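Local coordinates for ABC transporter substrate-binding protein (Streptococcus pneumoniae, PDB 4OHN) that binds histidine and probably hands it to a membrane ABC transporter as the extracellular substrate-binding component of an amino acid uptake system, at residues A[23-28]-A[64-69]; A[105-110]-A[176-181]; A[124-129]-A[171-176]; A[128-133]-A[159-164]. All coordinates share one frame; numbering follows the deposited sequence. Where two conformers were deposited one is given.

How the contacts relate
All four contacts are largely buried, but their chemistry changes with distance from the bound histidine. Contacts 1, 2 and 4 each touch the ligand and meet one another around it. Contact 1 supplies aromatic faces and a carboxylate, contact 4 an amide, and contact 2 the aspartate at a strand's end that receives the ligand's amino group. The centre of contact 3 lies about 21 Å from the centre of the chain, against about 9 Å for that of contact 1, and its outer end is exposed and water-bridged. Contacts 2 and 3 use the two edges of strand 175-179, antiparallel on one and parallel on the other, whereas contacts 3 and 4 share strand 127-130.

Contact 1 (A[23-28]-A[64-69]); sequences GFDSTF and IDWDLK. With HIS (histidine), chain B.
Two donors grip OD1 of Asp25, the residue whose methylene packs on Trp66: Thr27 OG1 stands 2.7 Å from Asp25 OD1, and Thr27 N closes an Asx turn onto the same oxygen. Both arrive from one face of the carboxylate, the hydroxyl on the syn side and the amide from well above the plane, which fixes the rotation of the group. CG is anti to the backbone N (chi1 169°), and OD2 then lies beside the ligand imidazole, where it also accepts from NE2 of Gln130. Across the contact, Asp25 CB meets Trp66 CE3 obliquely at 3.7 Å. The indole carries HIS CE1 over its centre, 3.2 Å above the Trp66 plane. Lys69 covers the opposite indole face with its CD, and its chain curls back until Lys69 NZ reaches Trp66 O at 2.8 Å. On the far side of the imidazole, HIS CD2 lies 3.5 Å above the plane of the Phe28 ring, so the ligand ring is sandwiched between two nearly parallel aromatic faces. Trp66 also binds the ligand carboxylate, NE1 donating to HIS OXT at 3.1 Å with an N-H...O angle of 153°. Behind the pocket the backbones are tied by Ile64 N to Phe24 O, 2.9 Å, and by water 1, which accepts from Ser26 N and donates to Ile64 O. Aromatic faces on both sides, together with a carboxylate at the imidazole rim, suit a flat, polar and possibly charged ring, consistent with the recognition of histidine in the cleft of a solute-binding protein.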
# COMPACT_ATOMS: atom_id res chain seq x y z
N GLY A 23 -8.70 -4.27 7.26
CA GLY A 23 -8.90 -2.93 6.78
C GLY A 23 -8.00 -2.60 5.61
O GLY A 23 -6.87 -3.06 5.50
N PHE A 24 -8.52 -1.75 4.72
CA PHE A 24 -7.85 -1.39 3.47
C PHE A 24 -8.41 -0.10 2.91
O PHE A 24 -9.56 0.23 3.11
CB PHE A 24 -7.92 -2.53 2.43
CG PHE A 24 -9.30 -2.76 1.84
CD1 PHE A 24 -10.36 -3.18 2.63
CD2 PHE A 24 -9.52 -2.56 0.50
CE1 PHE A 24 -11.62 -3.38 2.07
CE2 PHE A 24 -10.78 -2.74 -0.05
CZ PHE A 24 -11.81 -3.14 0.74
N ASP A 25 -7.55 0.62 2.19
CA ASP A 25 -7.92 1.76 1.36
C ASP A 25 -8.48 1.16 0.07
O ASP A 25 -7.73 0.57 -0.71
CB ASP A 25 -6.64 2.58 1.10
CG ASP A 25 -6.77 3.67 0.02
OD1 ASP A 25 -7.84 3.81 -0.66
OD2 ASP A 25 -5.74 4.37 -0.17
N SER A 26 -9.78 1.29 -0.16
CA SER A 26 -10.43 0.63 -1.28
C SER A 26 -10.21 1.31 -2.63
O SER A 26 -10.86 0.94 -3.60
CB SER A 26 -11.92 0.45 -1.02
OG SER A 26 -12.52 1.72 -0.95
N THR A 27 -9.28 2.25 -2.70
CA THR A 27 -8.80 2.74 -3.98
C THR A 27 -7.41 2.25 -4.33
O THR A 27 -6.92 2.57 -5.41
CB THR A 27 -8.76 4.28 -4.03
OG1 THR A 27 -7.75 4.83 -3.17
CG2 THR A 27 -10.08 4.90 -3.69
N PHE A 28 -6.74 1.49 -3.45
CA PHE A 28 -5.31 1.24 -3.65
C PHE A 28 -5.03 0.06 -4.60
O PHE A 28 -4.77 -1.06 -4.18
CB PHE A 28 -4.59 1.09 -2.32
CG PHE A 28 -3.08 1.22 -2.45
CD1 PHE A 28 -2.50 2.45 -2.61
CD2 PHE A 28 -2.27 0.11 -2.44
CE1 PHE A 28 -1.14 2.59 -2.76
CE2 PHE A 28 -0.89 0.24 -2.59
CZ PHE A 28 -0.33 1.49 -2.75
N ILE A 64 -11.49 1.37 4.94
CA ILE A 64 -11.19 2.37 5.96
C ILE A 64 -10.71 3.66 5.32
O ILE A 64 -10.29 3.72 4.17
CB ILE A 64 -10.11 1.88 6.97
CG1 ILE A 64 -8.78 1.60 6.25
CG2 ILE A 64 -10.61 0.65 7.73
CD1 ILE A 64 -7.62 1.28 7.20
N ASP A 65 -10.75 4.72 6.11
CA ASP A 65 -10.06 5.95 5.81
C ASP A 65 -8.58 5.69 6.13
O ASP A 65 -8.24 5.38 7.27
CB ASP A 65 -10.67 7.03 6.72
CG ASP A 65 -9.99 8.35 6.62
OD1 ASP A 65 -8.94 8.48 6.00
OD2 ASP A 65 -10.57 9.31 7.19
N TRP A 66 -7.73 5.78 5.13
CA TRP A 66 -6.31 5.44 5.29
C TRP A 66 -5.67 6.31 6.38
O TRP A 66 -4.75 5.85 7.06
CB TRP A 66 -5.56 5.53 3.97
CG TRP A 66 -4.23 4.86 3.96
CD1 TRP A 66 -3.01 5.45 3.77
CD2 TRP A 66 -3.98 3.45 4.11
NE1 TRP A 66 -2.01 4.50 3.82
CE2 TRP A 66 -2.59 3.26 4.01
CE3 TRP A 66 -4.79 2.34 4.32
CZ2 TRP A 66 -2.00 2.02 4.12
CZ3 TRP A 66 -4.21 1.09 4.42
CH2 TRP A 66 -2.82 0.92 4.32
N ASP A 67 -6.18 7.52 6.59
CA ASP A 67 -5.69 8.40 7.64
C ASP A 67 -5.87 7.83 9.04
O ASP A 67 -5.15 8.21 9.97
CB ASP A 67 -6.39 9.76 7.57
CG ASP A 67 -6.05 10.56 6.33
OD1 ASP A 67 -4.99 10.30 5.71
OD2 ASP A 67 -6.83 11.50 6.01
N LEU A 68 -6.87 6.97 9.20
CA LEU A 68 -7.29 6.48 10.50
C LEU A 68 -6.85 5.05 10.78
O LEU A 68 -7.27 4.46 11.79
CB LEU A 68 -8.82 6.55 10.61
CG LEU A 68 -9.48 7.88 10.25
CD1 LEU A 68 -10.96 7.85 10.62
CD2 LEU A 68 -8.81 9.06 10.92
N LYS A 69 -6.01 4.48 9.93
CA LYS A 69 -5.72 3.04 10.01
C LYS A 69 -5.15 2.60 11.36
O LYS A 69 -5.56 1.56 11.87
CB LYS A 69 -4.82 2.61 8.86
CG LYS A 69 -3.47 3.27 8.85
CD LYS A 69 -2.79 3.06 7.52
CE LYS A 69 -1.58 3.95 7.33
NZ LYS A 69 -1.96 5.40 7.33
N HIS B . 2.28 1.99 0.72
CA HIS B . 1.71 3.25 1.27
C HIS B . 1.42 3.10 2.75
O HIS B . 1.63 1.99 3.30
CB HIS B . 0.49 3.75 0.46
CG HIS B . -0.81 3.04 0.68
ND1 HIS B . -2.01 3.74 0.66
CD2 HIS B . -1.15 1.74 0.82
CE1 HIS B . -3.01 2.89 0.81
NE2 HIS B . -2.52 1.67 0.90
OXT HIS B . 1.00 4.11 3.35
O HOH W 1 -11.24 2.98 1.68

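Contact 2 (A[105-110]-A[176-181]); sequences EQVLVT and LLIDRV. With HIS (histidine), chain B.
Val107 and Ile178 form the hydrogen-bonded pair at the middle of an antiparallel ladder, with Val107 N 2.9 Å from Ile178 O and the return bond from Ile178 N to Val107 O. Val109 and Leu176 repeat the pattern. The strand segments twist, their directions lying 138° apart. Packing is closest along this stretch: Val109 CG2 touches Ile178 CG2 at 3.5 Å, and Leu108 CA approaches Leu176 O at 3.3 Å in a CA-H...O contact. On the face that Gln106 and Asp179 share with Leu108 and Leu177, the ligand end turns polar. There the ligand nitrogen HIS N donates to Asp179 OD2 at 2.7 Å, the expected reading of an alpha-amino group by an acid. Gln106 NE2 lies alongside and gives the same oxygen a weak bond, its stronger partner being Glu206, while water 2 bridges Gln106 OE1 and Asp179 OD1. Looser is the partly exposed end, where Arg180 N still bonds Glu105 O at 2.8 Å as helix 180-189 starts. The Arg180 guanidinium instead lays a face on Val107 CG1, and Glu105 OE1 remains 4.3 Å from Arg180 NH1, too far for a salt bridge. Strand 102-111 is flanked on its other edge by strand 196-200, strand 175-179 by strand 127-130, and helix 161-169 covers Leu176 and Ile178.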
# COMPACT_ATOMS: atom_id res chain seq x y z
N GLU A 105 8.58 0.72 -4.30
CA GLU A 105 9.36 1.94 -4.32
C GLU A 105 8.44 3.12 -4.42
O GLU A 105 7.36 3.02 -5.00
CB GLU A 105 10.33 1.97 -5.51
CG GLU A 105 11.37 0.85 -5.50
CD GLU A 105 10.82 -0.51 -5.95
OE1 GLU A 105 10.12 -0.57 -6.98
OE2 GLU A 105 11.10 -1.52 -5.27
N GLN A 106 8.83 4.22 -3.81
CA GLN A 106 8.14 5.49 -3.97
C GLN A 106 8.69 6.18 -5.21
O GLN A 106 9.91 6.27 -5.43
CB GLN A 106 8.29 6.35 -2.73
CG GLN A 106 7.70 5.71 -1.46
CD GLN A 106 6.20 5.60 -1.50
OE1 GLN A 106 5.50 6.51 -1.94
NE2 GLN A 106 5.68 4.46 -1.06
N VAL A 107 7.79 6.61 -6.07
CA VAL A 107 8.16 7.28 -7.32
C VAL A 107 7.46 8.62 -7.39
O VAL A 107 6.47 8.90 -6.70
CB VAL A 107 7.78 6.45 -8.57
CG1 VAL A 107 8.66 5.18 -8.69
CG2 VAL A 107 6.32 6.08 -8.59
N LEU A 108 8.01 9.52 -8.21
CA LEU A 108 7.29 10.67 -8.69
C LEU A 108 6.63 10.37 -10.01
O LEU A 108 7.19 9.68 -10.88
CB LEU A 108 8.20 11.87 -8.87
CG LEU A 108 8.60 12.68 -7.65
CD1 LEU A 108 9.38 13.91 -8.08
CD2 LEU A 108 7.37 13.07 -6.83
N VAL A 109 5.42 10.90 -10.14
CA VAL A 109 4.69 10.88 -11.40
C VAL A 109 4.45 12.33 -11.84
O VAL A 109 3.97 13.15 -11.06
CB VAL A 109 3.36 10.11 -11.29
CG1 VAL A 109 2.61 10.11 -12.62
CG2 VAL A 109 3.61 8.67 -10.86
N THR A 110 4.82 12.65 -13.09
CA THR A 110 4.62 13.98 -13.66
C THR A 110 4.01 13.80 -15.04
O THR A 110 4.15 12.74 -15.67
CB THR A 110 5.94 14.75 -13.81
OG1 THR A 110 6.80 14.04 -14.72
CG2 THR A 110 6.63 14.91 -12.46
N LEU A 176 3.43 14.03 -8.29
CA LEU A 176 2.77 13.24 -7.26
C LEU A 176 3.73 12.16 -6.75
O LEU A 176 4.25 11.38 -7.55
CB LEU A 176 1.49 12.60 -7.82
CG LEU A 176 0.74 11.64 -6.89
CD1 LEU A 176 0.32 12.29 -5.58
CD2 LEU A 176 -0.49 11.09 -7.65
N LEU A 177 3.95 12.15 -5.44
CA LEU A 177 4.74 11.11 -4.79
C LEU A 177 3.82 9.93 -4.48
O LEU A 177 2.84 10.10 -3.74
CB LEU A 177 5.37 11.67 -3.53
CG LEU A 177 6.36 10.77 -2.76
CD1 LEU A 177 7.55 10.42 -3.64
CD2 LEU A 177 6.81 11.46 -1.49
N ILE A 178 4.11 8.77 -5.01
CA ILE A 178 3.17 7.65 -5.02
C ILE A 178 3.89 6.31 -5.14
O ILE A 178 4.99 6.22 -5.68
CB ILE A 178 2.14 7.85 -6.16
CG1 ILE A 178 1.07 6.75 -6.19
CG2 ILE A 178 2.83 7.97 -7.50
CD1 ILE A 178 -0.10 7.07 -7.13
N ASP A 179 3.29 5.25 -4.63
CA ASP A 179 3.82 3.91 -4.78
C ASP A 179 3.93 3.50 -6.24
O ASP A 179 2.98 3.66 -7.01
CB ASP A 179 2.92 2.91 -4.04
CG ASP A 179 2.72 3.27 -2.61
OD1 ASP A 179 2.06 4.28 -2.34
OD2 ASP A 179 3.23 2.53 -1.75
N ARG A 180 5.06 2.92 -6.62
CA ARG A 180 5.26 2.47 -7.99
C ARG A 180 4.24 1.42 -8.40
O ARG A 180 3.76 1.43 -9.51
CB ARG A 180 6.69 1.97 -8.19
CG ARG A 180 7.10 1.79 -9.66
CD ARG A 180 8.62 1.56 -9.76
NE ARG A 180 9.19 1.97 -11.04
CZ ARG A 180 10.49 2.17 -11.24
NH1 ARG A 180 11.35 2.00 -10.25
NH2 ARG A 180 10.93 2.53 -12.44
N VAL A 181 3.89 0.49 -7.50
CA VAL A 181 2.94 -0.55 -7.90
C VAL A 181 1.61 0.06 -8.28
O VAL A 181 0.95 -0.39 -9.20
CB VAL A 181 2.69 -1.64 -6.83
CG1 VAL A 181 3.98 -2.38 -6.51
CG2 VAL A 181 2.02 -1.07 -5.57
N HIS B . 2.28 1.99 0.72
CA HIS B . 1.71 3.25 1.27
C HIS B . 1.42 3.10 2.75
O HIS B . 1.63 1.99 3.30
CB HIS B . 0.49 3.75 0.46
CG HIS B . -0.81 3.04 0.68
ND1 HIS B . -2.01 3.74 0.66
CD2 HIS B . -1.15 1.74 0.82
CE1 HIS B . -3.01 2.89 0.81
NE2 HIS B . -2.52 1.67 0.90
OXT HIS B . 1.00 4.11 3.35
O HOH W 2 3.08 6.30 -0.61

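Contact 3 (A[124-129]-A[171-176]); sequences GKTLGA and DRIDGL
Asp174 answers the backbone of Thr126 twice, once with its side chain and once with its own amide. Thr126 N points almost straight at the carboxylate, 2.9 Å from Asp174 OD2 with an N-H...O angle of 176°, and uses the anti lone pair of that oxygen. CG of Asp174 is anti to the carbonyl carbon (chi1 -61°), which swings the carboxylate toward segment 124-129. In return Thr126 O accepts two successive amides, Asp174 N at 2.8 Å and Gly175 N, the second nearly in line with the carbonyl. Beyond this the regular parallel ladder takes over: Gly128 N donates to Gly175 O at 2.9 Å, and that oxygen also meets Leu127 CA at 3.4 Å in a CA-H...O contact. Gly128 O is satisfied by Leu177 N, one residue past the segment. On the outer side, the Lys125 side chain crosses that of Asp174 at about a right angle, with CB and CD against OD2, but Lys125 NZ stays 5.2 Å from Asp174 OD2. Water 3 closes the gap instead, accepting from Lys125 NZ and donating to Asp174 OD1 at 3.0 Å. On the inner side Ile173 CD1 settles against the bare CA of Gly128, and Leu176 CD1 reaches Gly128 O at 3.4 Å. Strand 127-130 lies between strands 155-158 and 175-179, which are joined through helix 161-169 in a beta-alpha-beta crossover; a Schellman motif with Asp171 as C-prime residue ends that helix. The polar set at Thr126 thus starts the parallel pairing, and the charge of Asp174 is linked to that of Lys125 through water rather than by a direct salt bridge, so any attraction between them is probably modest.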
# COMPACT_ATOMS: atom_id res chain seq x y z
N GLY A 124 10.57 24.62 -7.05
CA GLY A 124 9.53 25.62 -7.17
C GLY A 124 8.20 25.11 -7.70
O GLY A 124 7.26 25.87 -7.90
N LYS A 125 8.10 23.79 -7.92
CA LYS A 125 6.89 23.17 -8.47
C LYS A 125 6.04 22.57 -7.33
O LYS A 125 6.53 22.37 -6.22
CB LYS A 125 7.26 22.08 -9.48
CG LYS A 125 8.05 22.57 -10.69
CD LYS A 125 7.20 23.46 -11.57
CE LYS A 125 7.92 23.85 -12.84
NZ LYS A 125 7.17 24.93 -13.54
N THR A 126 4.77 22.32 -7.60
CA THR A 126 3.81 21.86 -6.61
C THR A 126 3.78 20.34 -6.55
O THR A 126 3.59 19.65 -7.57
CB THR A 126 2.40 22.39 -6.94
OG1 THR A 126 2.47 23.81 -7.10
CG2 THR A 126 1.38 22.01 -5.84
N LEU A 127 4.00 19.80 -5.35
CA LEU A 127 3.96 18.37 -5.09
C LEU A 127 2.68 17.98 -4.38
O LEU A 127 2.20 18.72 -3.52
CB LEU A 127 5.14 18.00 -4.18
CG LEU A 127 5.29 16.50 -3.88
CD1 LEU A 127 5.71 15.76 -5.10
CD2 LEU A 127 6.28 16.30 -2.74
N GLY A 128 2.13 16.83 -4.75
CA GLY A 128 1.04 16.18 -4.02
C GLY A 128 1.48 14.85 -3.41
O GLY A 128 2.45 14.24 -3.83
N ALA A 129 0.71 14.40 -2.43
CA ALA A 129 0.96 13.14 -1.72
C ALA A 129 -0.33 12.67 -1.06
O ALA A 129 -1.23 13.46 -0.79
CB ALA A 129 2.03 13.33 -0.63
N ASP A 171 -3.36 19.76 -13.80
CA ASP A 171 -2.29 20.74 -13.59
C ASP A 171 -2.39 21.45 -12.24
O ASP A 171 -1.74 22.47 -12.02
CB ASP A 171 -2.24 21.79 -14.72
CG ASP A 171 -1.63 21.28 -16.01
OD1 ASP A 171 -1.17 20.12 -16.06
OD2 ASP A 171 -1.62 22.08 -16.98
N ARG A 172 -3.14 20.89 -11.30
CA ARG A 172 -3.29 21.51 -10.00
C ARG A 172 -2.07 21.19 -9.13
O ARG A 172 -1.74 21.97 -8.22
CB ARG A 172 -4.57 21.05 -9.31
CG ARG A 172 -5.82 21.41 -10.09
CD ARG A 172 -7.03 20.69 -9.51
NE ARG A 172 -8.22 20.94 -10.33
CZ ARG A 172 -9.15 20.04 -10.62
NH1 ARG A 172 -9.08 18.82 -10.14
NH2 ARG A 172 -10.16 20.38 -11.37
N ILE A 173 -1.44 20.06 -9.39
CA ILE A 173 -0.11 19.72 -8.86
C ILE A 173 0.76 19.39 -10.06
O ILE A 173 0.25 19.03 -11.13
CB ILE A 173 -0.12 18.57 -7.82
CG1 ILE A 173 -0.72 17.29 -8.41
CG2 ILE A 173 -0.92 19.01 -6.59
CD1 ILE A 173 -0.71 16.10 -7.46
N ASP A 174 2.07 19.53 -9.90
CA ASP A 174 3.04 19.24 -10.96
C ASP A 174 3.64 17.84 -10.87
O ASP A 174 4.09 17.29 -11.87
CB ASP A 174 4.16 20.28 -10.92
CG ASP A 174 3.64 21.68 -11.16
OD1 ASP A 174 3.04 21.86 -12.23
OD2 ASP A 174 3.84 22.56 -10.29
N GLY A 175 3.69 17.30 -9.65
CA GLY A 175 4.23 15.97 -9.42
C GLY A 175 3.49 15.34 -8.27
O GLY A 175 3.02 16.02 -7.37
N LEU A 176 3.43 14.03 -8.29
CA LEU A 176 2.77 13.24 -7.26
C LEU A 176 3.73 12.16 -6.75
O LEU A 176 4.25 11.38 -7.55
CB LEU A 176 1.49 12.60 -7.82
CG LEU A 176 0.74 11.64 -6.89
CD1 LEU A 176 0.32 12.29 -5.58
CD2 LEU A 176 -0.49 11.09 -7.65
O HOH W 3 4.03 24.17 -13.82

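Contact 4 (A[128-133]-A[159-164]); sequences GAQAGS and QTFNEA. With HIS (histidine), chain B.
Part of the wall of the histidine pocket is built where Gln130, at the end of strand 127-130, meets Gln159 and Phe161 at the start of helix 161-169. Gln130 NE2 donates to Gln159 O at 2.9 Å and 166°, with the acceptor almost in the amide plane. CG is anti to the backbone N (chi1 179°), and the extended chain carries the amide out of the strand to the ligand. There Gln130 OE1 receives HIS ND1 at 2.7 Å, with an N-H...O angle of 170°. The Phe161 ring crosses the Gln130 chain at about a right angle: Gln130 CB sits 3.7 Å from the ring centroid in a CH-pi contact, offset toward the rim, and Gln130 OE1 comes to 3.3 Å from Phe161 CE2. As in other family 3 solute-binding proteins, the ligand sits in a cleft lined by loops at strand ends, and two helix starts frame it here. Thr160 is the N-cap of helix 161-169, its OG1 accepting from Glu163 N. Ser133 caps helix 134-141, its OG receiving Tyr136 N, after a type I turn in which Gln130 O accepts both Ser133 N and Ser133 OG, the latter at 2.7 Å. HIS OXT approaches Ser133 CA at 3.2 Å. Water 4 also joins the two segments, accepting from Gly132 N and donating to Gln159 O, while Tyr182 meets the Phe161 ring from helix 180-189.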
# COMPACT_ATOMS: atom_id res chain seq x y z
N GLY A 128 2.13 16.83 -4.75
CA GLY A 128 1.04 16.18 -4.02
C GLY A 128 1.48 14.85 -3.41
O GLY A 128 2.45 14.24 -3.83
N ALA A 129 0.71 14.40 -2.43
CA ALA A 129 0.96 13.14 -1.72
C ALA A 129 -0.33 12.67 -1.06
O ALA A 129 -1.23 13.46 -0.79
CB ALA A 129 2.03 13.33 -0.63
N GLN A 130 -0.38 11.37 -0.78
CA GLN A 130 -1.45 10.83 0.05
C GLN A 130 -1.12 11.08 1.51
O GLN A 130 -0.04 10.72 2.00
CB GLN A 130 -1.65 9.33 -0.21
CG GLN A 130 -2.74 8.76 0.69
CD GLN A 130 -2.97 7.27 0.52
OE1 GLN A 130 -2.01 6.47 0.50
NE2 GLN A 130 -4.23 6.87 0.45
N ALA A 131 -2.05 11.72 2.21
CA ALA A 131 -1.79 12.22 3.55
C ALA A 131 -1.32 11.16 4.50
O ALA A 131 -0.40 11.39 5.28
CB ALA A 131 -3.05 12.91 4.13
N GLY A 132 -1.95 9.99 4.44
CA GLY A 132 -1.67 8.91 5.39
C GLY A 132 -0.60 7.94 4.92
O GLY A 132 -0.40 6.88 5.51
N SER A 133 0.06 8.28 3.82
CA SER A 133 1.00 7.34 3.20
C SER A 133 2.40 7.34 3.79
O SER A 133 2.88 8.33 4.34
CB SER A 133 1.12 7.61 1.71
OG SER A 133 1.82 8.80 1.42
N GLN A 159 -6.68 12.37 0.59
CA GLN A 159 -7.06 11.12 1.25
C GLN A 159 -6.69 9.91 0.40
O GLN A 159 -6.22 8.89 0.93
CB GLN A 159 -8.54 11.08 1.58
CG GLN A 159 -8.89 10.00 2.59
CD GLN A 159 -10.38 9.71 2.72
OE1 GLN A 159 -10.84 9.29 3.78
NE2 GLN A 159 -11.13 9.93 1.65
N THR A 160 -6.91 10.02 -0.90
CA THR A 160 -6.69 8.92 -1.86
C THR A 160 -5.79 9.36 -2.99
O THR A 160 -5.77 10.54 -3.40
CB THR A 160 -8.00 8.42 -2.51
OG1 THR A 160 -8.53 9.40 -3.41
CG2 THR A 160 -9.01 8.05 -1.44
N PHE A 161 -5.06 8.41 -3.56
CA PHE A 161 -4.27 8.70 -4.75
C PHE A 161 -5.13 9.03 -5.96
O PHE A 161 -4.68 9.78 -6.85
CB PHE A 161 -3.31 7.54 -5.02
CG PHE A 161 -2.10 7.54 -4.14
CD1 PHE A 161 -1.22 8.61 -4.13
CD2 PHE A 161 -1.82 6.46 -3.33
CE1 PHE A 161 -0.09 8.59 -3.34
CE2 PHE A 161 -0.70 6.44 -2.54
CZ PHE A 161 0.16 7.50 -2.54
N ASN A 162 -6.34 8.50 -6.04
CA ASN A 162 -7.17 8.76 -7.21
C ASN A 162 -7.46 10.24 -7.35
O ASN A 162 -7.40 10.80 -8.45
CB ASN A 162 -8.46 7.97 -7.15
CG ASN A 162 -8.21 6.50 -7.07
OD1 ASN A 162 -7.53 6.05 -6.16
ND2 ASN A 162 -8.71 5.76 -8.04
N GLU A 163 -7.79 10.89 -6.25
CA GLU A 163 -8.01 12.32 -6.28
C GLU A 163 -6.75 13.06 -6.64
O GLU A 163 -6.77 14.01 -7.42
CB GLU A 163 -8.55 12.82 -4.94
CG GLU A 163 -8.92 14.28 -5.00
CD GLU A 163 -9.18 14.92 -3.65
OE1 GLU A 163 -9.12 14.23 -2.61
OE2 GLU A 163 -9.46 16.14 -3.64
N ALA A 164 -5.63 12.67 -6.03
CA ALA A 164 -4.35 13.30 -6.33
C ALA A 164 -4.04 13.22 -7.83
O ALA A 164 -3.52 14.16 -8.43
CB ALA A 164 -3.25 12.66 -5.52
N HIS B . 2.28 1.99 0.72
CA HIS B . 1.71 3.25 1.27
C HIS B . 1.42 3.10 2.75
O HIS B . 1.63 1.99 3.30
CB HIS B . 0.49 3.75 0.46
CG HIS B . -0.81 3.04 0.68
ND1 HIS B . -2.01 3.74 0.66
CD2 HIS B . -1.15 1.74 0.82
CE1 HIS B . -3.01 2.89 0.81
NE2 HIS B . -2.52 1.67 0.90
OXT HIS B . 1.00 4.11 3.35
O HOH W 4 -4.51 9.01 3.40